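Local coordinates for eukaryotic translation initiation factor 4 gamma 5 (Trypanosoma cruzi, PDB 6OZU), which probably works as a scaffold in translation initiation, its MIF4G domain offering, as in other eIF4G proteins, a docking surface for the RNA helicase eIF4A, at residues Asn75-Gly80 with Arg85-Ala90; Arg93-Thr98 with Gly146-Lys151; Arg5-Glu10 with Thr31-Arg36; Asn9-Ile14 with Ile47-Asn52. One frame throughout, in Å; residues are numbered along the deposited sequence.

Interaction 1 (Asn75-Gly80 with Arg85-Ala90)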
# COMPACT_ATOMS: atom_id res chain seq x y z
N ASN A 75 -6.34 13.46 10.89
CA ASN A 75 -5.67 14.54 11.64
C ASN A 75 -6.74 15.53 12.17
O ASN A 75 -6.50 16.22 13.17
CB ASN A 75 -4.65 15.26 10.77
CG ASN A 75 -3.30 14.57 10.63
OD1 ASN A 75 -2.33 15.21 10.22
ND2 ASN A 75 -3.18 13.28 10.94
N ASP A 76 -7.91 15.60 11.49
CA ASP A 76 -9.04 16.46 11.85
C ASP A 76 -9.89 15.78 12.93
O ASP A 76 -10.26 16.42 13.93
CB ASP A 76 -9.89 16.82 10.61
CG ASP A 76 -11.19 17.58 10.89
OD1 ASP A 76 -11.22 18.40 11.84
OD2 ASP A 76 -12.18 17.35 10.15
N ILE A 77 -10.23 14.49 12.72
CA ILE A 77 -11.05 13.73 13.64
C ILE A 77 -10.13 12.75 14.35
O ILE A 77 -9.77 11.71 13.78
CB ILE A 77 -12.28 13.07 12.93
CG1 ILE A 77 -12.96 14.07 11.94
CG2 ILE A 77 -13.28 12.59 13.98
CD1 ILE A 77 -13.76 13.49 10.84
N GLY A 78 -9.75 13.12 15.58
CA GLY A 78 -8.83 12.37 16.43
C GLY A 78 -9.35 11.05 16.97
O GLY A 78 -10.56 10.81 16.97
N GLU A 79 -8.43 10.20 17.48
CA GLU A 79 -8.76 8.87 18.05
C GLU A 79 -9.52 8.93 19.38
O GLU A 79 -9.99 7.88 19.85
CB GLU A 79 -7.53 7.96 18.16
CG GLU A 79 -6.42 8.45 19.07
CD GLU A 79 -5.09 7.75 18.85
OE1 GLU A 79 -4.53 7.23 19.84
OE2 GLU A 79 -4.60 7.73 17.69
N GLY A 80 -9.65 10.12 19.97
CA GLY A 80 -10.37 10.35 21.22
C GLY A 80 -11.81 10.81 21.00
O GLY A 80 -12.48 11.26 21.93
N ARG A 85 -12.24 7.07 15.97
CA ARG A 85 -11.96 5.67 16.28
C ARG A 85 -12.58 4.80 15.19
O ARG A 85 -11.91 3.90 14.67
CB ARG A 85 -12.49 5.31 17.67
CG ARG A 85 -11.86 4.06 18.26
CD ARG A 85 -12.44 3.59 19.60
NE ARG A 85 -13.88 3.83 19.77
CZ ARG A 85 -14.39 4.90 20.37
NH1 ARG A 85 -13.59 5.84 20.86
NH2 ARG A 85 -15.69 5.05 20.47
N PHE A 86 -13.83 5.14 14.76
CA PHE A 86 -14.53 4.42 13.69
C PHE A 86 -13.80 4.49 12.36
O PHE A 86 -13.66 3.45 11.73
CB PHE A 86 -16.00 4.83 13.54
CG PHE A 86 -16.74 4.00 12.53
CD1 PHE A 86 -17.24 2.74 12.86
CD2 PHE A 86 -16.88 4.43 11.21
CE1 PHE A 86 -17.89 1.95 11.92
CE2 PHE A 86 -17.51 3.63 10.26
CZ PHE A 86 -18.02 2.40 10.62
N ILE A 87 -13.36 5.70 11.93
CA ILE A 87 -12.62 5.90 10.66
C ILE A 87 -11.39 5.01 10.62
O ILE A 87 -11.13 4.36 9.60
CB ILE A 87 -12.25 7.40 10.39
CG1 ILE A 87 -13.50 8.26 10.17
CG2 ILE A 87 -11.33 7.52 9.17
CD1 ILE A 87 -13.25 9.78 10.23
N ARG A 88 -10.64 4.98 11.74
CA ARG A 88 -9.42 4.20 11.92
C ARG A 88 -9.64 2.69 11.81
O ARG A 88 -8.85 1.99 11.19
CB ARG A 88 -8.75 4.58 13.24
CG ARG A 88 -8.01 5.91 13.14
CD ARG A 88 -7.73 6.50 14.49
NE ARG A 88 -6.89 7.69 14.38
CZ ARG A 88 -7.35 8.92 14.20
NH1 ARG A 88 -8.65 9.15 14.08
NH2 ARG A 88 -6.51 9.94 14.12
N ASN A 89 -10.74 2.19 12.36
CA ASN A 89 -11.11 0.78 12.28
C ASN A 89 -11.64 0.43 10.89
O ASN A 89 -11.51 -0.72 10.47
CB ASN A 89 -12.08 0.40 13.39
CG ASN A 89 -11.41 0.40 14.74
OD1 ASN A 89 -10.44 -0.34 15.00
ND2 ASN A 89 -11.89 1.24 15.62
N ALA A 90 -12.21 1.43 10.17
CA ALA A 90 -12.70 1.23 8.80
C ALA A 90 -11.50 1.14 7.83
O ALA A 90 -11.56 0.33 6.91
CB ALA A 90 -13.63 2.35 8.40
O HOH W 1 -3.72 8.74 15.18
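Arg88 reaches back from helix 82-112 to the turn that follows helix 63-76, where it meets Ile77, Gly78 and Glu79. The contact lies at the short connection between these two helices of the all-helical, HEAT-type MIF4G domain. The direct hydrogen bond across it runs from Arg88 NH1 to Ile77 O, 2.8 Å long and nearly straight at 174°. The Arg88 chain is extended from CG to NE (chi2 162°, chi3 174°), which carries the guanidinium out to this oxygen. The oxygen lies in the guanidinium plane, and the donor lies in the carbonyl plane. Ile77 is the first residue to leave the helical conformation, so the bond holds the backbone just where the helix ends. Arg88 also donates to Ile74 O through NH2 and to Gly84 O through NH1. One guanidinium thus ties the end of one helix to the start of the next.

Glu79 adds a charged partner. Glu79 OE2 is 4.0 Å from Arg88 NE, well out of the guanidinium plane, so the attraction is one of charge alone. A water bridges the two groups, donating to Glu79 OE2 at 2.8 Å and accepting from Arg88 NH2 at 3.2 Å. Glu79 N sits over one face of the guanidinium, nearer the edge of the group than its centre. Glu79 CB packs against Arg88 NE.

The apolar part is small and buried. Ile77 and Ile87 cross at about a right angle and meet through their outermost methyls, Ile77 CD1 lying 3.8 Å from Ile87 CD1.

Interaction 2 (Arg93-Thr98 with Gly146-Lys151)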
# COMPACT_ATOMS: atom_id res chain seq x y z
N ARG A 93 -10.01 -2.46 8.41
CA ARG A 93 -10.89 -3.40 7.71
C ARG A 93 -10.76 -3.30 6.19
O ARG A 93 -10.69 -4.34 5.52
CB ARG A 93 -12.37 -3.22 8.14
CG ARG A 93 -12.68 -3.77 9.52
CD ARG A 93 -14.17 -3.76 9.88
NE ARG A 93 -14.47 -2.77 10.93
CZ ARG A 93 -15.06 -1.59 10.71
NH1 ARG A 93 -15.48 -1.26 9.49
NH2 ARG A 93 -15.26 -0.75 11.72
N GLN A 94 -10.75 -2.08 5.64
CA GLN A 94 -10.63 -1.89 4.19
C GLN A 94 -9.23 -2.27 3.66
O GLN A 94 -9.15 -2.73 2.53
CB GLN A 94 -11.07 -0.48 3.76
CG GLN A 94 -11.50 -0.34 2.28
CD GLN A 94 -12.61 -1.25 1.81
OE1 GLN A 94 -12.49 -1.94 0.79
NE2 GLN A 94 -13.72 -1.26 2.52
N CYS A 95 -8.16 -2.18 4.50
CA CYS A 95 -6.78 -2.62 4.17
C CYS A 95 -6.79 -4.13 4.09
O CYS A 95 -6.19 -4.71 3.20
CB CYS A 95 -5.78 -2.15 5.22
SG CYS A 95 -5.20 -0.46 5.01
N GLN A 96 -7.44 -4.75 5.07
CA GLN A 96 -7.57 -6.20 5.16
C GLN A 96 -8.26 -6.72 3.91
O GLN A 96 -7.72 -7.62 3.27
CB GLN A 96 -8.30 -6.59 6.44
CG GLN A 96 -8.06 -8.03 6.87
CD GLN A 96 -9.07 -8.34 7.93
OE1 GLN A 96 -10.20 -8.76 7.64
NE2 GLN A 96 -8.70 -8.07 9.19
N ARG A 97 -9.37 -6.08 3.48
CA ARG A 97 -10.13 -6.51 2.31
C ARG A 97 -9.35 -6.34 1.01
O ARG A 97 -9.25 -7.28 0.23
CB ARG A 97 -11.50 -5.84 2.26
CG ARG A 97 -12.42 -6.52 1.25
CD ARG A 97 -13.70 -5.75 0.99
NE ARG A 97 -14.15 -5.85 -0.41
CZ ARG A 97 -14.73 -6.92 -0.96
NH1 ARG A 97 -15.10 -6.89 -2.23
NH2 ARG A 97 -14.95 -8.01 -0.24
N THR A 98 -8.75 -5.16 0.80
CA THR A 98 -7.93 -4.84 -0.36
C THR A 98 -6.74 -5.80 -0.56
O THR A 98 -6.48 -6.22 -1.70
CB THR A 98 -7.42 -3.39 -0.19
OG1 THR A 98 -8.55 -2.53 -0.14
CG2 THR A 98 -6.47 -2.95 -1.32
N GLY A 146 1.78 6.40 6.95
CA GLY A 146 1.43 5.78 8.22
C GLY A 146 0.01 5.29 8.38
O GLY A 146 -0.49 5.19 9.51
N LEU A 147 -0.66 4.97 7.26
CA LEU A 147 -2.06 4.54 7.21
C LEU A 147 -2.28 3.01 7.23
O LEU A 147 -3.42 2.59 7.27
CB LEU A 147 -2.76 5.15 5.97
CG LEU A 147 -2.92 6.65 5.98
CD1 LEU A 147 -3.48 7.12 4.66
CD2 LEU A 147 -3.80 7.10 7.15
N VAL A 148 -1.22 2.21 7.15
CA VAL A 148 -1.30 0.76 7.17
C VAL A 148 -0.30 0.23 8.19
O VAL A 148 0.80 0.79 8.34
CB VAL A 148 -1.15 0.11 5.76
CG1 VAL A 148 0.28 0.16 5.24
CG2 VAL A 148 -1.65 -1.32 5.77
N ARG A 149 -0.70 -0.83 8.91
CA ARG A 149 0.11 -1.46 9.94
C ARG A 149 1.32 -2.15 9.32
O ARG A 149 1.20 -2.75 8.26
CB ARG A 149 -0.73 -2.50 10.72
CG ARG A 149 -2.02 -1.99 11.36
CD ARG A 149 -3.02 -3.12 11.56
NE ARG A 149 -3.79 -2.93 12.79
CZ ARG A 149 -4.71 -3.76 13.25
NH1 ARG A 149 -5.02 -4.86 12.56
NH2 ARG A 149 -5.35 -3.50 14.38
N GLU A 150 2.47 -2.10 10.01
CA GLU A 150 3.73 -2.75 9.62
C GLU A 150 3.46 -4.25 9.34
O GLU A 150 4.01 -4.80 8.39
CB GLU A 150 4.75 -2.58 10.76
CG GLU A 150 6.20 -2.41 10.34
CD GLU A 150 7.23 -2.40 11.46
OE1 GLU A 150 7.30 -1.38 12.19
OE2 GLU A 150 7.98 -3.39 11.60
N LYS A 151 2.55 -4.87 10.13
CA LYS A 151 2.10 -6.28 10.04
C LYS A 151 1.42 -6.63 8.71
O LYS A 151 1.53 -7.76 8.26
CB LYS A 151 1.17 -6.68 11.21
CG LYS A 151 0.95 -5.67 12.34
CD LYS A 151 -0.37 -5.98 13.04
CE LYS A 151 -0.45 -5.55 14.49
NZ LYS A 151 0.26 -6.50 15.40
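Cys95 and Val148 mark the closest backbone approach, with Cys95 CA and Val148 CA 7.1 Å apart. Residues 93-98 are a regular stretch inside the long helix 82-112. Residues 146-151 are mostly a turn. Gly146, with phi at +62°, is the C-prime residue of a Schellman motif that ends helix 118-144: its N bonds to Phe143 O, and Leu147 N bonds to Leu142 O. The chain then extends through Val148, and Arg149 takes the N-cap position of helix 150-162. The contact is therefore a helix flank against an interhelical turn. Within the MIF4G fold it joins the middle of helix 82-112 to the connection between helix 118-144 and helix 150-162, close to the centre of the chain.

It rests on one buried pair. Cys95 SG touches Val148 CG2 at 3.7 Å. The thiol lies anti to its own carbonyl carbon (chi1 -83°), and this turns sulfur toward the valine. The Val148 branch that meets it is the one anti to the valine nitrogen. Leu147 O approaches the sulfur more loosely, 4.2 Å from Cys95 SG.

Around this pair the helices close in. Phe51 of helix 40-53 packs on Cys95, Leu142 and Phe143 of helix 118-144 on Val148, and Val67, Val70, Val71 and Ile74 of helix 63-76 on Leu147.

Interaction 3 (Arg5-Glu10 with Thr31-Arg36). With SO4 (sulfate ion), chain F.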
# COMPACT_ATOMS: atom_id res chain seq x y z
N ARG A 5 -26.34 8.53 -2.72
CA ARG A 5 -25.96 9.17 -1.46
C ARG A 5 -25.26 10.52 -1.71
O ARG A 5 -24.36 10.60 -2.57
CB ARG A 5 -25.08 8.22 -0.62
CG ARG A 5 -24.68 8.75 0.76
CD ARG A 5 -23.50 7.98 1.34
NE ARG A 5 -23.93 6.78 2.05
CZ ARG A 5 -23.90 5.55 1.55
NH1 ARG A 5 -23.47 5.34 0.31
NH2 ARG A 5 -24.31 4.52 2.28
N LYS A 6 -25.66 11.56 -0.95
CA LYS A 6 -25.13 12.92 -1.00
C LYS A 6 -23.64 12.98 -0.61
O LYS A 6 -22.83 13.51 -1.38
CB LYS A 6 -25.98 13.86 -0.11
N LEU A 7 -23.28 12.39 0.56
CA LEU A 7 -21.91 12.34 1.07
C LEU A 7 -20.96 11.54 0.15
O LEU A 7 -19.77 11.88 0.07
CB LEU A 7 -21.88 11.79 2.51
CG LEU A 7 -20.55 11.82 3.27
CD1 LEU A 7 -20.22 13.22 3.76
CD2 LEU A 7 -20.58 10.85 4.41
N HIS A 8 -21.49 10.51 -0.54
CA HIS A 8 -20.75 9.65 -1.48
C HIS A 8 -20.19 10.46 -2.66
O HIS A 8 -18.99 10.38 -2.95
CB HIS A 8 -21.67 8.52 -1.99
CG HIS A 8 -21.08 7.65 -3.06
ND1 HIS A 8 -20.41 6.48 -2.76
CD2 HIS A 8 -21.12 7.80 -4.41
CE1 HIS A 8 -20.04 5.97 -3.93
NE2 HIS A 8 -20.43 6.73 -4.95
N ASN A 9 -21.07 11.23 -3.33
CA ASN A 9 -20.74 12.03 -4.52
C ASN A 9 -19.79 13.19 -4.22
O ASN A 9 -18.92 13.48 -5.05
CB ASN A 9 -22.03 12.53 -5.20
CG ASN A 9 -23.02 11.45 -5.59
OD1 ASN A 9 -22.67 10.40 -6.13
ND2 ASN A 9 -24.30 11.69 -5.34
N GLU A 10 -19.94 13.83 -3.04
CA GLU A 10 -19.10 14.96 -2.60
C GLU A 10 -17.63 14.54 -2.44
O GLU A 10 -16.73 15.29 -2.84
CB GLU A 10 -19.66 15.60 -1.33
CG GLU A 10 -20.85 16.51 -1.58
CD GLU A 10 -21.51 17.14 -0.37
OE1 GLU A 10 -21.67 16.44 0.66
OE2 GLU A 10 -21.90 18.33 -0.45
N THR A 31 -12.71 18.43 5.29
CA THR A 31 -13.00 18.73 6.71
C THR A 31 -14.35 19.42 6.85
O THR A 31 -15.03 19.22 7.86
CB THR A 31 -11.85 19.48 7.41
OG1 THR A 31 -11.76 20.82 6.90
CG2 THR A 31 -10.50 18.75 7.33
N ASN A 32 -14.77 20.19 5.83
CA ASN A 32 -16.06 20.89 5.79
C ASN A 32 -17.25 19.93 5.60
O ASN A 32 -18.40 20.37 5.72
CB ASN A 32 -16.07 22.02 4.73
CG ASN A 32 -15.17 23.20 5.04
OD1 ASN A 32 -14.78 23.46 6.19
ND2 ASN A 32 -14.82 23.95 4.01
N LEU A 33 -17.00 18.64 5.32
CA LEU A 33 -18.07 17.65 5.19
C LEU A 33 -18.51 17.20 6.60
O LEU A 33 -17.67 17.13 7.50
CB LEU A 33 -17.62 16.44 4.36
CG LEU A 33 -17.36 16.65 2.86
CD1 LEU A 33 -16.68 15.44 2.27
CD2 LEU A 33 -18.64 16.95 2.10
N PRO A 34 -19.82 16.90 6.82
CA PRO A 34 -20.25 16.49 8.16
C PRO A 34 -20.01 15.00 8.46
O PRO A 34 -20.96 14.23 8.56
CB PRO A 34 -21.73 16.89 8.19
CG PRO A 34 -22.16 16.82 6.79
CD PRO A 34 -20.96 16.94 5.89
N ILE A 35 -18.73 14.62 8.61
CA ILE A 35 -18.30 13.24 8.86
C ILE A 35 -18.67 12.80 10.28
O ILE A 35 -19.19 11.70 10.44
CB ILE A 35 -16.80 13.02 8.49
CG1 ILE A 35 -16.59 13.27 7.00
CG2 ILE A 35 -16.32 11.61 8.86
CD1 ILE A 35 -15.61 14.31 6.71
N ARG A 36 -18.46 13.67 11.30
CA ARG A 36 -18.81 13.38 12.71
C ARG A 36 -20.31 13.15 12.91
O ARG A 36 -20.69 12.42 13.82
CB ARG A 36 -18.36 14.51 13.64
CG ARG A 36 -16.87 14.53 13.92
CD ARG A 36 -16.55 15.75 14.73
NE ARG A 36 -15.12 15.95 14.87
CZ ARG A 36 -14.37 16.61 14.00
NH1 ARG A 36 -14.91 17.11 12.89
NH2 ARG A 36 -13.07 16.75 14.20
S SO4 F . -18.63 17.78 11.42
O1 SO4 F . -19.81 16.91 11.51
O2 SO4 F . -18.37 18.39 12.72
O3 SO4 F . -17.47 16.97 11.02
O4 SO4 F . -18.88 18.83 10.44
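Sulfate O3 is gripped twice by Arg36: NH1 donates to it at 3.2 Å with an angle of 142°, and Arg36 N adds a weak bond of 3.5 Å. The oxygen lies at the guanidinium edge, in its plane. The ion probably comes from the crystallisation liquor. It sits against an inverse gamma turn centred on Pro34, whose CA is 3.4 Å from sulfate O1. Arg36 NE forms a salt bridge with Glu81.

The contact between the segments is made by side chains of Leu7, Glu10, Leu33 and Pro34. Glu10 and Leu33 lie alongside each other, running opposite ways, and Glu10 OE1 lies 3.4 Å from Leu33 CD2. This is van der Waals contact between a carboxylate and a methyl. Leu7 comes in at a slant, its CD1 4.2 Å from Leu33 CB and 4.4 Å from Pro34 CD. With CG anti to the Leu7 nitrogen (chi1 -173°), the branch swings toward the turn.

The turn thus packs on the first turns of helix 6-17. Helix 40-53 lies beside Leu7 through Glu42 and Val46, while Leu33 reaches further along helix 6-17 to Val11 and Ile14.

Interaction 4 (Asn9-Ile14 with Ile47-Asn52)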
# COMPACT_ATOMS: atom_id res chain seq x y z
N ASN A 9 -21.07 11.23 -3.33
CA ASN A 9 -20.74 12.03 -4.52
C ASN A 9 -19.79 13.19 -4.22
O ASN A 9 -18.92 13.48 -5.05
CB ASN A 9 -22.03 12.53 -5.20
CG ASN A 9 -23.02 11.45 -5.59
OD1 ASN A 9 -22.67 10.40 -6.13
ND2 ASN A 9 -24.30 11.69 -5.34
N GLU A 10 -19.94 13.83 -3.04
CA GLU A 10 -19.10 14.96 -2.60
C GLU A 10 -17.63 14.54 -2.44
O GLU A 10 -16.73 15.29 -2.84
CB GLU A 10 -19.66 15.60 -1.33
CG GLU A 10 -20.85 16.51 -1.58
CD GLU A 10 -21.51 17.14 -0.37
OE1 GLU A 10 -21.67 16.44 0.66
OE2 GLU A 10 -21.90 18.33 -0.45
N VAL A 11 -17.40 13.32 -1.90
CA VAL A 11 -16.06 12.75 -1.75
C VAL A 11 -15.50 12.48 -3.14
O VAL A 11 -14.35 12.83 -3.41
CB VAL A 11 -16.05 11.49 -0.84
CG1 VAL A 11 -14.72 10.73 -0.89
CG2 VAL A 11 -16.41 11.87 0.60
N LEU A 12 -16.34 11.91 -4.04
CA LEU A 12 -15.95 11.64 -5.43
C LEU A 12 -15.49 12.91 -6.13
O LEU A 12 -14.44 12.90 -6.78
CB LEU A 12 -17.07 10.94 -6.21
CG LEU A 12 -17.20 9.44 -5.98
CD1 LEU A 12 -18.52 8.95 -6.49
CD2 LEU A 12 -16.06 8.67 -6.64
N GLY A 13 -16.24 14.00 -5.93
CA GLY A 13 -15.93 15.33 -6.45
C GLY A 13 -14.54 15.78 -6.03
O GLY A 13 -13.72 16.08 -6.89
N ILE A 14 -14.26 15.75 -4.71
CA ILE A 14 -12.97 16.12 -4.12
C ILE A 14 -11.82 15.29 -4.73
O ILE A 14 -10.80 15.87 -5.10
CB ILE A 14 -13.03 16.03 -2.55
CG1 ILE A 14 -14.01 17.07 -1.98
CG2 ILE A 14 -11.63 16.17 -1.91
CD1 ILE A 14 -14.55 16.78 -0.60
N ILE A 47 -14.52 5.63 3.04
CA ILE A 47 -13.25 4.91 3.08
C ILE A 47 -13.19 3.92 1.91
O ILE A 47 -12.17 3.89 1.23
CB ILE A 47 -12.97 4.29 4.49
CG1 ILE A 47 -13.00 5.36 5.60
CG2 ILE A 47 -11.65 3.48 4.53
CD1 ILE A 47 -12.11 6.61 5.40
N GLN A 48 -14.31 3.20 1.61
CA GLN A 48 -14.44 2.25 0.51
C GLN A 48 -14.21 2.95 -0.85
O GLN A 48 -13.47 2.44 -1.68
CB GLN A 48 -15.83 1.56 0.56
CG GLN A 48 -16.08 0.50 -0.53
CD GLN A 48 -15.95 -0.94 -0.04
OE1 GLN A 48 -16.53 -1.34 0.97
NE2 GLN A 48 -15.19 -1.75 -0.78
N VAL A 49 -14.80 4.15 -1.03
CA VAL A 49 -14.68 4.97 -2.24
C VAL A 49 -13.23 5.36 -2.52
O VAL A 49 -12.74 5.13 -3.63
CB VAL A 49 -15.65 6.21 -2.18
CG1 VAL A 49 -15.24 7.31 -3.16
CG2 VAL A 49 -17.07 5.78 -2.45
N ILE A 50 -12.53 5.92 -1.52
CA ILE A 50 -11.14 6.33 -1.66
C ILE A 50 -10.25 5.11 -1.95
O ILE A 50 -9.41 5.18 -2.86
CB ILE A 50 -10.66 7.16 -0.42
CG1 ILE A 50 -11.57 8.40 -0.18
CG2 ILE A 50 -9.18 7.55 -0.55
CD1 ILE A 50 -11.46 9.07 1.16
N PHE A 51 -10.46 3.98 -1.23
CA PHE A 51 -9.69 2.75 -1.41
C PHE A 51 -9.88 2.09 -2.81
O PHE A 51 -8.91 1.56 -3.35
CB PHE A 51 -9.95 1.76 -0.27
CG PHE A 51 -9.02 1.92 0.92
CD1 PHE A 51 -8.97 3.10 1.64
CD2 PHE A 51 -8.22 0.86 1.34
CE1 PHE A 51 -8.10 3.25 2.73
CE2 PHE A 51 -7.37 1.00 2.44
CZ PHE A 51 -7.32 2.19 3.13
N ASN A 52 -11.10 2.20 -3.41
CA ASN A 52 -11.36 1.68 -4.76
C ASN A 52 -10.72 2.55 -5.85
O ASN A 52 -10.07 2.02 -6.76
CB ASN A 52 -12.85 1.48 -5.00
CG ASN A 52 -13.46 0.28 -4.29
OD1 ASN A 52 -12.75 -0.61 -3.79
ND2 ASN A 52 -14.78 0.23 -4.25
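Val11 and Leu12 of helix 6-17 face Val49 and Ile50 of helix 40-53 in a purely apolar contact. The two short helical segments run in the same general direction, their axes 33° apart and 10.1 Å at closest approach. Helix 23-31 comes between them in sequence. Packing in the same general direction by helices that are not consecutive in the chain is consistent with the HEAT-type fold of MIF4G domains.

Leu12 meets Val49 at about a right angle. Its CD2 lies 3.8 Å from Val49 CG1, and its CG is at 4.0 Å from the same methyl. Leu12 leaves its helix at a tangent to helix 40-53, but its tip swings across, because the leucine carries its branch beside its own nitrogen (chi1 -80°). Val49 points toward helix 6-17, and CG1, anti to the nitrogen (chi1 161°), is the branch that touches.

Next to Leu12, Val11 brings its CG1 methyl to the same helix. Val11 CG1 sits 4.1 Å from Val49 CG1, the two valines meeting at a slant. It also lies 4.0 Å from Ile50 CG1, and there the side chains cross at about a right angle. One valine methyl thus rests against two successive residues of helix 40-53.

Helix 40-53 also packs against other helices. Ile50 touches Tyr66 and Val70 of helix 63-76. Phe51 turns to helix 82-112, touching Thr98, and meets Phe138 of helix 118-144 edge-to-face.

How the interactions relate
The four contacts follow the helical stack from its N-terminal end toward the middle of the chain. Interactions 3 and 4 share Asn9 and Glu10, their centres about 9 Å apart; His8 CE1 touches Val49 CG2 at 3.3 Å. Interaction 3 joins interaction 1 through Ile35 CG2 and Ile77 CD1, 3.7 Å apart, and a long, weak pairing of Arg36 with Asp76. The sulfate lies at this junction. Interactions 1 and 2 share helix 82-112, with Phe86 CE1 3.8 Å from Arg93 NH2. Ile87 CG2 and Ile47 CD1, 4.0 Å apart, join interactions 1 and 4. Gln94 NE2 probably bonds to Gln48 OE1 at 3.2 Å, linking interactions 2 and 4. Interactions 2 and 3 stay about 12 Å apart at their nearest atoms.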